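Local coordinates for protein beta-mannosidase (Trichoderma harzianum, PDB 4CVU) that probably hydrolyses terminal, non-reducing beta-D-mannose residues from mannosides and manno-oligosaccharides, as a secreted fungal enzyme of glycoside hydrolase family 2, at residues V769-V774 with L822-T827; V740-F745 with F843-H848; T231-F236 with V254-D259. All coordinates share one frame; numbering follows the deposited sequence.

Contact 1. Residues V769-V774 with L822-T827; sequences VSLTWV and LVIELT. With CD (cadmium ion), chain Z.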
loop_
_atom_site.group_PDB
_atom_site.type_symbol
_atom_site.label_atom_id
_atom_site.label_comp_id
_atom_site.label_asym_id
_atom_site.label_seq_id
_atom_site.Cartn_x
_atom_site.Cartn_y
_atom_site.Cartn_z
ATOM N N VAL A 769 -20.825 34.089 -31.579
ATOM C CA VAL A 769 -20.300 32.747 -31.479
ATOM C C VAL A 769 -19.754 32.323 -32.832
ATOM O O VAL A 769 -20.463 32.366 -33.834
ATOM C CB VAL A 769 -21.393 31.766 -31.013
ATOM C CG1 VAL A 769 -20.869 30.344 -30.977
ATOM C CG2 VAL A 769 -21.895 32.184 -29.646
ATOM N N SER A 770 -18.499 31.902 -32.853
ATOM C CA SER A 770 -17.911 31.349 -34.066
ATOM C C SER A 770 -18.170 29.850 -34.094
ATOM O O SER A 770 -18.081 29.189 -33.076
ATOM C CB SER A 770 -16.415 31.665 -34.172
ATOM O OG SER A 770 -15.706 31.197 -33.046
ATOM N N LEU A 771 -18.524 29.344 -35.274
ATOM C CA LEU A 771 -18.936 27.959 -35.474
ATOM C C LEU A 771 -18.120 27.368 -36.620
ATOM O O LEU A 771 -18.430 27.615 -37.797
ATOM C CB LEU A 771 -20.419 27.910 -35.814
ATOM C CG LEU A 771 -21.328 28.552 -34.752
ATOM C CD1 LEU A 771 -22.744 28.729 -35.270
ATOM C CD2 LEU A 771 -21.319 27.727 -33.475
ATOM N N THR A 772 -17.085 26.602 -36.268
ATOM C CA THR A 772 -16.114 26.100 -37.221
ATOM C C THR A 772 -16.138 24.578 -37.347
ATOM O O THR A 772 -15.721 23.881 -36.430
ATOM C CB THR A 772 -14.684 26.507 -36.807
ATOM O OG1 THR A 772 -14.639 27.916 -36.586
ATOM C CG2 THR A 772 -13.651 26.115 -37.895
ATOM N N TRP A 773 -16.569 24.080 -38.507
ATOM C CA TRP A 773 -16.596 22.650 -38.779
ATOM C C TRP A 773 -15.279 22.199 -39.440
ATOM O O TRP A 773 -14.918 22.690 -40.521
ATOM C CB TRP A 773 -17.755 22.295 -39.700
ATOM C CG TRP A 773 -19.107 22.272 -39.083
ATOM C CD1 TRP A 773 -20.052 23.263 -39.118
ATOM C CD2 TRP A 773 -19.706 21.178 -38.375
ATOM N NE1 TRP A 773 -21.185 22.863 -38.459
ATOM C CE2 TRP A 773 -21.005 21.580 -38.008
ATOM C CE3 TRP A 773 -19.270 19.897 -38.020
ATOM C CZ2 TRP A 773 -21.878 20.739 -37.276
ATOM C CZ3 TRP A 773 -20.137 19.067 -37.288
ATOM C CH2 TRP A 773 -21.427 19.495 -36.943
ATOM N N VAL A 774 -14.572 21.268 -38.788
ATOM C CA VAL A 774 -13.382 20.646 -39.361
ATOM C C VAL A 774 -13.510 19.126 -39.309
ATOM O O VAL A 774 -14.332 18.606 -38.565
ATOM C CB VAL A 774 -12.110 21.095 -38.632
ATOM C CG1 VAL A 774 -11.977 22.609 -38.700
ATOM C CG2 VAL A 774 -12.111 20.625 -37.195
ATOM N N LEU A 822 -17.427 20.098 -34.580
ATOM C CA LEU A 822 -17.810 21.493 -34.612
ATOM C C LEU A 822 -17.222 22.174 -33.401
ATOM O O LEU A 822 -17.540 21.807 -32.287
ATOM C CB LEU A 822 -19.333 21.645 -34.591
ATOM C CG LEU A 822 -19.897 23.066 -34.342
ATOM C CD1 LEU A 822 -19.444 24.062 -35.395
ATOM C CD2 LEU A 822 -21.423 23.029 -34.321
ATOM N N VAL A 823 -16.396 23.187 -33.625
ATOM C CA VAL A 823 -15.738 23.907 -32.545
ATOM C C VAL A 823 -16.474 25.225 -32.363
ATOM O O VAL A 823 -16.640 25.982 -33.307
ATOM C CB VAL A 823 -14.249 24.146 -32.838
ATOM C CG1 VAL A 823 -13.595 24.896 -31.693
ATOM C CG2 VAL A 823 -13.557 22.824 -33.101
ATOM N N ILE A 824 -16.937 25.450 -31.130
ATOM C CA ILE A 824 -17.788 26.572 -30.755
ATOM C C ILE A 824 -17.046 27.532 -29.823
ATOM O O ILE A 824 -16.586 27.121 -28.777
ATOM C CB ILE A 824 -19.019 26.034 -30.016
ATOM C CG1 ILE A 824 -19.823 25.100 -30.939
ATOM C CG2 ILE A 824 -19.890 27.177 -29.520
ATOM C CD1 ILE A 824 -20.784 24.212 -30.203
ATOM N N GLU A 825 -16.931 28.802 -30.208
ATOM C CA GLU A 825 -16.360 29.830 -29.338
ATOM C C GLU A 825 -17.265 31.044 -29.268
ATOM O O GLU A 825 -17.584 31.670 -30.300
ATOM C CB GLU A 825 -14.970 30.285 -29.773
ATOM C CG GLU A 825 -14.075 29.156 -30.244
ATOM C CD GLU A 825 -12.578 29.489 -30.202
ATOM O OE1 GLU A 825 -12.183 30.666 -29.921
ATOM O OE2 GLU A 825 -11.795 28.541 -30.439
ATOM N N LEU A 826 -17.637 31.369 -28.031
ATOM C CA LEU A 826 -18.461 32.500 -27.709
ATOM C C LEU A 826 -17.618 33.625 -27.139
ATOM O O LEU A 826 -16.710 33.381 -26.342
ATOM C CB LEU A 826 -19.523 32.086 -26.705
ATOM C CG LEU A 826 -20.426 33.191 -26.141
ATOM C CD1 LEU A 826 -21.787 32.603 -25.787
ATOM C CD2 LEU A 826 -19.808 33.877 -24.931
ATOM N N THR A 827 -17.928 34.857 -27.569
ATOM C CA THR A 827 -17.398 36.072 -26.939
ATOM C C THR A 827 -18.558 37.020 -26.689
ATOM O O THR A 827 -19.475 37.110 -27.504
ATOM C CB THR A 827 -16.371 36.804 -27.822
ATOM O OG1 THR A 827 -15.320 35.911 -28.156
ATOM C CG2 THR A 827 -15.778 37.987 -27.083
HETATM CD CD CD Z . -9.796 29.008 -32.009
HETATM O O HOH W 1 -14.974 28.358 -33.735
#
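Trp773 and Leu822 meet in an antiparallel pairing of neighbouring strands in the Mannosidase Ig/CBM-like domain, where 769-774 and 822-827 run at 168° to each other in a four-stranded sheet. The two hydrogen-bonded pairs, Ser770 with Glu825 and Thr772 with Val823, each close a ring of two backbone bonds. Both bonds of the Thr772 and Val823 pair are nearly straight, Val823 N reaching Thr772 O at 3.0 Å.

Between and beyond these pairs, Val769, Leu771 and Trp773 share one face with Leu822, Ile824 and Leu826. Leu822 lies on the indole: its CB sits 3.6 Å from the centroid of the six-membered ring of Trp773, almost exactly on the normal, a CH-pi contact. A chi1 of 168° sets CG of Leu822 anti to the backbone N; beyond it Leu822 CD1 lies 3.7 Å from Trp773 NE1 and CD2 packs against CZ2 of the indole. At the other end Val769 forks, CG1 resting 3.6 Å from Ile824 CG2 while CG2 meets Leu826 CB.

The opposite face is mostly polar, Val823 being its apolar member. One water bridges Ser770 OG and Thr772 OG1 and donates to Val823 O at 2.9 Å, and the extended Glu825 carries OE2 to a cadmium ion at 2.6 Å.

The apolar face packs on the other sheet of the sandwich, Val769 and Leu826 touching Val757, Leu771 touching Ile755, and Ile824 touching Ala742. Within the sheet, strand 790-795 flanks 765-774 and strand 841-849 flanks 821-830.

Contact 2. Residues V740-F745 with F843-H848; sequences VIASAF and FTHHNH. With CD (cadmium ion), chain Y.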
loop_
_atom_site.group_PDB
_atom_site.type_symbol
_atom_site.label_atom_id
_atom_site.label_comp_id
_atom_site.label_asym_id
_atom_site.label_seq_id
_atom_site.Cartn_x
_atom_site.Cartn_y
_atom_site.Cartn_z
ATOM N N VAL A 740 -21.672 33.330 -19.262
ATOM C CA VAL A 740 -22.285 33.285 -20.588
ATOM C C VAL A 740 -21.715 32.067 -21.339
ATOM O O VAL A 740 -20.506 31.965 -21.523
ATOM C CB VAL A 740 -21.970 34.589 -21.367
ATOM C CG1 VAL A 740 -22.769 34.682 -22.649
ATOM C CG2 VAL A 740 -22.250 35.815 -20.507
ATOM N N ILE A 741 -22.592 31.147 -21.737
ATOM C CA ILE A 741 -22.204 29.905 -22.397
ATOM C C ILE A 741 -23.024 29.693 -23.659
ATOM O O ILE A 741 -24.162 30.147 -23.760
ATOM C CB ILE A 741 -22.351 28.672 -21.448
ATOM C CG1 ILE A 741 -23.815 28.497 -20.991
ATOM C CG2 ILE A 741 -21.434 28.833 -20.231
ATOM C CD1 ILE A 741 -24.098 27.163 -20.316
ATOM N N ALA A 742 -22.402 29.034 -24.627
ATOM C CA ALA A 742 -23.053 28.510 -25.832
ATOM C C ALA A 742 -23.126 27.006 -25.690
ATOM O O ALA A 742 -22.109 26.356 -25.440
ATOM C CB ALA A 742 -22.245 28.875 -27.074
ATOM N N SER A 743 -24.309 26.448 -25.866
ATOM C CA SER A 743 -24.562 25.069 -25.512
ATOM C C SER A 743 -25.174 24.328 -26.693
ATOM O O SER A 743 -26.081 24.860 -27.338
ATOM C CB SER A 743 -25.506 25.002 -24.306
ATOM O OG SER A 743 -24.917 25.549 -23.120
ATOM N N ALA A 744 -24.688 23.106 -26.954
ATOM C CA ALA A 744 -25.160 22.292 -28.080
ATOM C C ALA A 744 -26.104 21.221 -27.595
ATOM O O ALA A 744 -25.728 20.403 -26.777
ATOM C CB ALA A 744 -23.987 21.643 -28.806
ATOM N N PHE A 745 -27.314 21.227 -28.130
ATOM C CA PHE A 745 -28.359 20.262 -27.782
ATOM C C PHE A 745 -28.589 19.352 -28.975
ATOM O O PHE A 745 -28.979 19.826 -30.057
ATOM C CB PHE A 745 -29.674 20.979 -27.454
ATOM C CG PHE A 745 -29.664 21.697 -26.135
ATOM C CD1 PHE A 745 -29.146 22.975 -26.024
ATOM C CD2 PHE A 745 -30.194 21.103 -25.013
ATOM C CE1 PHE A 745 -29.141 23.650 -24.811
ATOM C CE2 PHE A 745 -30.197 21.762 -23.789
ATOM C CZ PHE A 745 -29.673 23.037 -23.686
ATOM N N PHE A 843 -16.486 38.244 -21.748
ATOM C CA PHE A 843 -16.832 36.859 -21.416
ATOM C C PHE A 843 -16.569 35.928 -22.611
ATOM O O PHE A 843 -17.015 36.203 -23.729
ATOM C CB PHE A 843 -18.310 36.779 -21.028
ATOM C CG PHE A 843 -18.677 37.644 -19.867
ATOM C CD1 PHE A 843 -18.311 37.286 -18.576
ATOM C CD2 PHE A 843 -19.383 38.817 -20.056
ATOM C CE1 PHE A 843 -18.637 38.078 -17.488
ATOM C CE2 PHE A 843 -19.717 39.621 -18.975
ATOM C CZ PHE A 843 -19.341 39.251 -17.686
ATOM N N THR A 844 -15.833 34.844 -22.391
ATOM C CA THR A 844 -15.563 33.869 -23.448
ATOM C C THR A 844 -15.820 32.434 -22.962
ATOM O O THR A 844 -15.504 32.078 -21.841
ATOM C CB THR A 844 -14.105 33.935 -23.891
ATOM O OG1 THR A 844 -13.311 33.789 -22.730
ATOM C CG2 THR A 844 -13.797 35.231 -24.465
ATOM N N HIS A 845 -16.385 31.629 -23.836
ATOM C CA HIS A 845 -16.730 30.251 -23.539
ATOM C C HIS A 845 -16.320 29.383 -24.730
ATOM O O HIS A 845 -16.635 29.721 -25.844
ATOM C CB HIS A 845 -18.246 30.141 -23.343
ATOM C CG HIS A 845 -18.713 28.781 -22.998
ATOM N ND1 HIS A 845 -19.628 28.093 -23.753
ATOM C CD2 HIS A 845 -18.383 27.971 -21.967
ATOM C CE1 HIS A 845 -19.849 26.924 -23.194
ATOM N NE2 HIS A 845 -19.114 26.832 -22.104
ATOM N N HIS A 846 -15.641 28.278 -24.460
ATOM C CA HIS A 846 -15.219 27.289 -25.445
ATOM C C HIS A 846 -16.043 26.017 -25.278
ATOM O O HIS A 846 -16.382 25.634 -24.191
ATOM C CB HIS A 846 -13.728 26.995 -25.320
ATOM C CG HIS A 846 -12.885 28.208 -25.495
ATOM N ND1 HIS A 846 -12.708 29.141 -24.493
ATOM C CD2 HIS A 846 -12.242 28.703 -26.582
ATOM C CE1 HIS A 846 -11.965 30.137 -24.946
ATOM N NE2 HIS A 846 -11.676 29.897 -26.213
ATOM N N ASN A 847 -16.373 25.393 -26.380
ATOM C CA ASN A 847 -17.208 24.209 -26.376
ATOM C C ASN A 847 -17.020 23.483 -27.711
ATOM O O ASN A 847 -16.293 23.975 -28.600
ATOM C CB ASN A 847 -18.667 24.608 -26.169
ATOM C CG ASN A 847 -19.531 23.469 -25.666
ATOM O OD1 ASN A 847 -19.111 22.305 -25.611
ATOM N ND2 ASN A 847 -20.737 23.805 -25.272
ATOM N N HIS A 848 -17.621 22.306 -27.842
ATOM C CA HIS A 848 -17.604 21.564 -29.093
ATOM C C HIS A 848 -18.856 20.708 -29.278
ATOM O O HIS A 848 -19.551 20.389 -28.311
ATOM C CB HIS A 848 -16.365 20.670 -29.152
ATOM C CG HIS A 848 -16.547 19.348 -28.480
ATOM N ND1 HIS A 848 -16.838 19.230 -27.147
ATOM C CD2 HIS A 848 -16.537 18.090 -28.968
ATOM C CE1 HIS A 848 -16.978 17.956 -26.829
ATOM N NE2 HIS A 848 -16.783 17.242 -27.917
HETATM CD CD CD Y . -15.081 20.043 -25.490
HETATM O O HOH W 2 -22.759 21.554 -25.322
HETATM O O HOH W 3 -13.420 17.899 -24.913
HETATM O O HOH W 4 -13.459 22.290 -25.787
#
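His845 gives up more surface to this contact than any other residue, with Val740, Phe843 and Ala742 next, and the contact is one of faces rather than edges: strands 740-745 and 843-848 belong to the two different sheets of a beta-sandwich, run roughly the same way at 25°, and approach no closer than 6.4 Å between axes. Side chains therefore do the joining.

In His845 CG stands anti to the backbone N (chi1 -178°). The imidazole lies against Ile741, whose CB stands over one ring face, 3.6 Å from the centroid of the His845 ring and toward the rim, in a CH-pi contact, while CG2 lies near NE2 and CD2 of the same ring. Ala742 O comes to the ring edge, in its plane, 3.2 Å from His845 CE1. Farther along, Val740 CG2 meets the root of the Phe843 ring, 4.1 Å from Phe843 CG, the two side chains crossing at about a right angle. Leu826 touches both Val740 and Ala742.

The polar tie comes from Asn847. Its ND2 donates to Ala742 O over 2.9 Å, in the plane of both the amide and the carbonyl, and also to a water that accepts from Ala744 N. The adjacent His848 faces away and binds a cadmium ion through ND1 at 2.5 Å.

At the other end of the amide, Asn847 OD1 is bonded to Lys684 of helix 664-692 and accepts from His848 N at 2.7 Å. Both ends of this buried amide thus have partners, which is consistent with a fixed orientation.

Contact 3. Residues T231-F236 with V254-D259; sequences TDIDIF and VNASLD. With NAG (2-acetamido-2-deoxy-beta-D-glucopyranose), chain E; MAN (alpha-D-mannopyranose), chain B.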
loop_
_atom_site.group_PDB
_atom_site.type_symbol
_atom_site.label_atom_id
_atom_site.label_comp_id
_atom_site.label_asym_id
_atom_site.label_seq_id
_atom_site.Cartn_x
_atom_site.Cartn_y
_atom_site.Cartn_z
ATOM N N THR A 231 -23.609 33.076 21.002
ATOM C CA THR A 231 -24.136 34.417 20.694
ATOM C C THR A 231 -24.908 34.413 19.373
ATOM O O THR A 231 -24.358 34.058 18.329
ATOM C CB THR A 231 -22.984 35.434 20.622
ATOM O OG1 THR A 231 -22.327 35.530 21.906
ATOM C CG2 THR A 231 -23.498 36.817 20.220
ATOM N N ASP A 232 -26.188 34.783 19.435
ATOM C CA ASP A 232 -27.050 34.881 18.255
ATOM C C ASP A 232 -27.093 36.342 17.845
ATOM O O ASP A 232 -27.602 37.188 18.610
ATOM C CB ASP A 232 -28.446 34.342 18.579
ATOM C CG ASP A 232 -29.396 34.338 17.355
ATOM O OD1 ASP A 232 -29.171 35.097 16.371
ATOM O OD2 ASP A 232 -30.415 33.586 17.416
ATOM N N ILE A 233 -26.541 36.645 16.667
ATOM C CA ILE A 233 -26.677 37.964 16.031
ATOM C C ILE A 233 -27.596 37.779 14.844
ATOM O O ILE A 233 -27.355 36.868 13.983
ATOM C CB ILE A 233 -25.348 38.534 15.524
ATOM C CG1 ILE A 233 -24.265 38.564 16.632
ATOM C CG2 ILE A 233 -25.555 39.927 14.961
ATOM C CD1 ILE A 233 -24.604 39.428 17.826
ATOM N N ASP A 234 -28.654 38.573 14.806
ATOM C CA ASP A 234 -29.655 38.492 13.737
ATOM C C ASP A 234 -29.763 39.888 13.138
ATOM O O ASP A 234 -30.255 40.818 13.795
ATOM C CB ASP A 234 -31.001 38.020 14.283
ATOM C CG ASP A 234 -31.960 37.545 13.193
ATOM O OD1 ASP A 234 -31.545 37.276 12.023
ATOM O OD2 ASP A 234 -33.150 37.426 13.508
ATOM N N ILE A 235 -29.211 40.045 11.942
ATOM C CA ILE A 235 -29.303 41.284 11.207
ATOM C C ILE A 235 -30.320 41.084 10.096
ATOM O O ILE A 235 -30.148 40.218 9.224
ATOM C CB ILE A 235 -27.964 41.705 10.628
ATOM C CG1 ILE A 235 -26.958 41.908 11.768
ATOM C CG2 ILE A 235 -28.143 42.990 9.865
ATOM C CD1 ILE A 235 -25.562 42.216 11.305
ATOM N N PHE A 236 -31.397 41.849 10.167
ATOM C CA PHE A 236 -32.508 41.729 9.223
ATOM C C PHE A 236 -33.078 43.117 8.901
ATOM O O PHE A 236 -32.713 44.102 9.540
ATOM C CB PHE A 236 -33.604 40.815 9.780
ATOM C CG PHE A 236 -34.086 41.194 11.146
ATOM C CD1 PHE A 236 -33.337 40.886 12.285
ATOM C CD2 PHE A 236 -35.288 41.864 11.302
ATOM C CE1 PHE A 236 -33.780 41.236 13.531
ATOM C CE2 PHE A 236 -35.736 42.231 12.555
ATOM C CZ PHE A 236 -34.974 41.923 13.671
ATOM N N VAL A 254 -30.264 45.237 14.143
ATOM C CA VAL A 254 -29.246 44.350 14.675
ATOM C C VAL A 254 -29.696 43.859 16.046
ATOM O O VAL A 254 -29.800 44.640 16.971
ATOM C CB VAL A 254 -27.911 45.077 14.820
ATOM C CG1 VAL A 254 -26.840 44.156 15.407
ATOM C CG2 VAL A 254 -27.466 45.644 13.472
ATOM N N ASN A 255 -29.987 42.566 16.162
ATOM C CA ASN A 255 -30.406 41.962 17.405
ATOM C C ASN A 255 -29.304 41.062 17.956
ATOM O O ASN A 255 -28.764 40.250 17.226
ATOM C CB ASN A 255 -31.674 41.145 17.161
ATOM C CG ASN A 255 -32.363 40.714 18.444
ATOM O OD1 ASN A 255 -32.146 41.278 19.517
ATOM N ND2 ASN A 255 -33.211 39.699 18.323
ATOM N N ALA A 256 -28.976 41.207 19.229
ATOM C CA ALA A 256 -27.878 40.481 19.826
ATOM C C ALA A 256 -28.359 39.795 21.075
ATOM O O ALA A 256 -28.770 40.443 22.001
ATOM C CB ALA A 256 -26.737 41.419 20.158
ATOM N N SER A 257 -28.286 38.469 21.101
ATOM C CA SER A 257 -28.717 37.667 22.231
ATOM C C SER A 257 -27.543 36.783 22.680
ATOM O O SER A 257 -26.998 35.977 21.889
ATOM C CB SER A 257 -29.941 36.833 21.834
ATOM O OG SER A 257 -30.470 36.152 22.952
ATOM N N LEU A 258 -27.132 36.944 23.928
ATOM C CA LEU A 258 -25.906 36.296 24.426
ATOM C C LEU A 258 -26.175 35.267 25.525
ATOM O O LEU A 258 -26.780 35.613 26.546
ATOM C CB LEU A 258 -24.968 37.352 24.995
ATOM C CG LEU A 258 -24.083 38.139 24.022
ATOM C CD1 LEU A 258 -24.859 39.152 23.198
ATOM C CD2 LEU A 258 -22.992 38.853 24.834
ATOM N N ASP A 259 -25.701 34.030 25.326
ATOM C CA ASP A 259 -25.737 32.989 26.350
ATOM C C ASP A 259 -24.430 33.014 27.156
ATOM O O ASP A 259 -23.378 33.305 26.602
ATOM C CB ASP A 259 -25.942 31.605 25.716
ATOM C CG ASP A 259 -27.218 31.530 24.880
ATOM O OD1 ASP A 259 -28.215 32.133 25.299
ATOM O OD2 ASP A 259 -27.217 30.888 23.793
HETATM C C1 NAG E . -33.955 39.097 19.409
HETATM C C2 NAG E . -35.461 39.340 19.346
HETATM C C3 NAG E . -36.136 38.654 20.515
HETATM C C4 NAG E . -35.799 37.150 20.507
HETATM C C5 NAG E . -34.282 36.975 20.438
HETATM C C6 NAG E . -33.797 35.540 20.254
HETATM C C7 NAG E . -36.154 41.435 18.283
HETATM C C8 NAG E . -36.338 42.919 18.434
HETATM N N2 NAG E . -35.702 40.779 19.343
HETATM O O3 NAG E . -37.522 38.848 20.385
HETATM O O4 NAG E . -36.276 36.537 21.688
HETATM O O5 NAG E . -33.743 37.706 19.368
HETATM O O6 NAG E . -32.386 35.549 20.408
HETATM O O7 NAG E . -36.430 40.898 17.214
HETATM C C1 MAN B . -33.612 28.173 26.138
HETATM C C2 MAN B . -33.016 27.933 27.507
HETATM C C3 MAN B . -32.698 29.273 28.158
HETATM C C4 MAN B . -31.895 30.176 27.202
HETATM C C5 MAN B . -32.461 30.193 25.791
HETATM C C6 MAN B . -31.536 30.932 24.830
HETATM O O2 MAN B . -31.808 27.195 27.376
HETATM O O3 MAN B . -31.931 29.042 29.323
HETATM O O4 MAN B . -31.917 31.519 27.643
HETATM O O5 MAN B . -32.694 28.906 25.335
HETATM O O6 MAN B . -30.238 30.385 24.799
HETATM O O HOH W 5 -22.329 35.007 24.872
HETATM O O HOH W 6 -33.833 37.688 16.147
#
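Strands 231-236 and 254-259 run antiparallel at 173°, their axes 4.8 Å apart, joined by paired backbone bonds at Asp232 with Ser257 and at Asp234 with Asn255. They form the pairing of strand 227-237 with 252-261 in an immunoglobulin-like beta-sandwich of the family 2 enzyme.

On one face the side chains are mostly aliphatic. Ile233 turns CD1 onto Ala256, 3.7 Å from its CB, helped by a bent chain (chi2 -62°). Ile235 and Val254 lie side by side, pointing the same way, and Ile235 CG1 lies 4.1 Å from Val254 CG2; Thr231 lies likewise beside Leu258. The hydroxyl of Thr231 bonds to Ser342 and to a water that donates to Asp259 O.

The other face carries polar groups and sugar. Phe236 brings CE1 to Asn255 CB at its ring edge, with ring and amide planes 77° apart, and its ring also meets that of His530. A water 2.7 Å from Asp234 OD2 accepts from Asn255 ND2, while the two carboxylate oxygens of Asp234 have further partners in His530, Ser531 and Asn476. Ser257 is bonded through OG to Thr300 and Arg473.

Asp259 has a salt bridge from OD2 to Arg473, and its OD1 accepts from O6 of a mannose at 2.7 Å. This belongs to a glycan attached to the protein, so the contact is no substrate pocket. The anchor itself is explicit: Asn255, with CG anti to the backbone N (chi1 -168°), is joined from ND2 to C1 of N-acetylglucosamine by a 1.4 Å covalent bond.

Followed from the N terminus, the chain first closes contact 3, a short loop of 17 residues pairing an outer strand with its inner neighbour in the early immunoglobulin-like domain. It ends long before the others begin, and its centre lies about 53 Å from that of contact 1 and about 45 Å from that of contact 2, with no touch to either. Much later, strand 740-747 opens the loop of contact 2, which closes only at 841-849; contact 1 nests inside it. These two meet directly, because 821-830 and 841-849 are neighbouring strands: contact 1 builds one sheet of the later sandwich, and contact 2 ties that sheet to the one facing it.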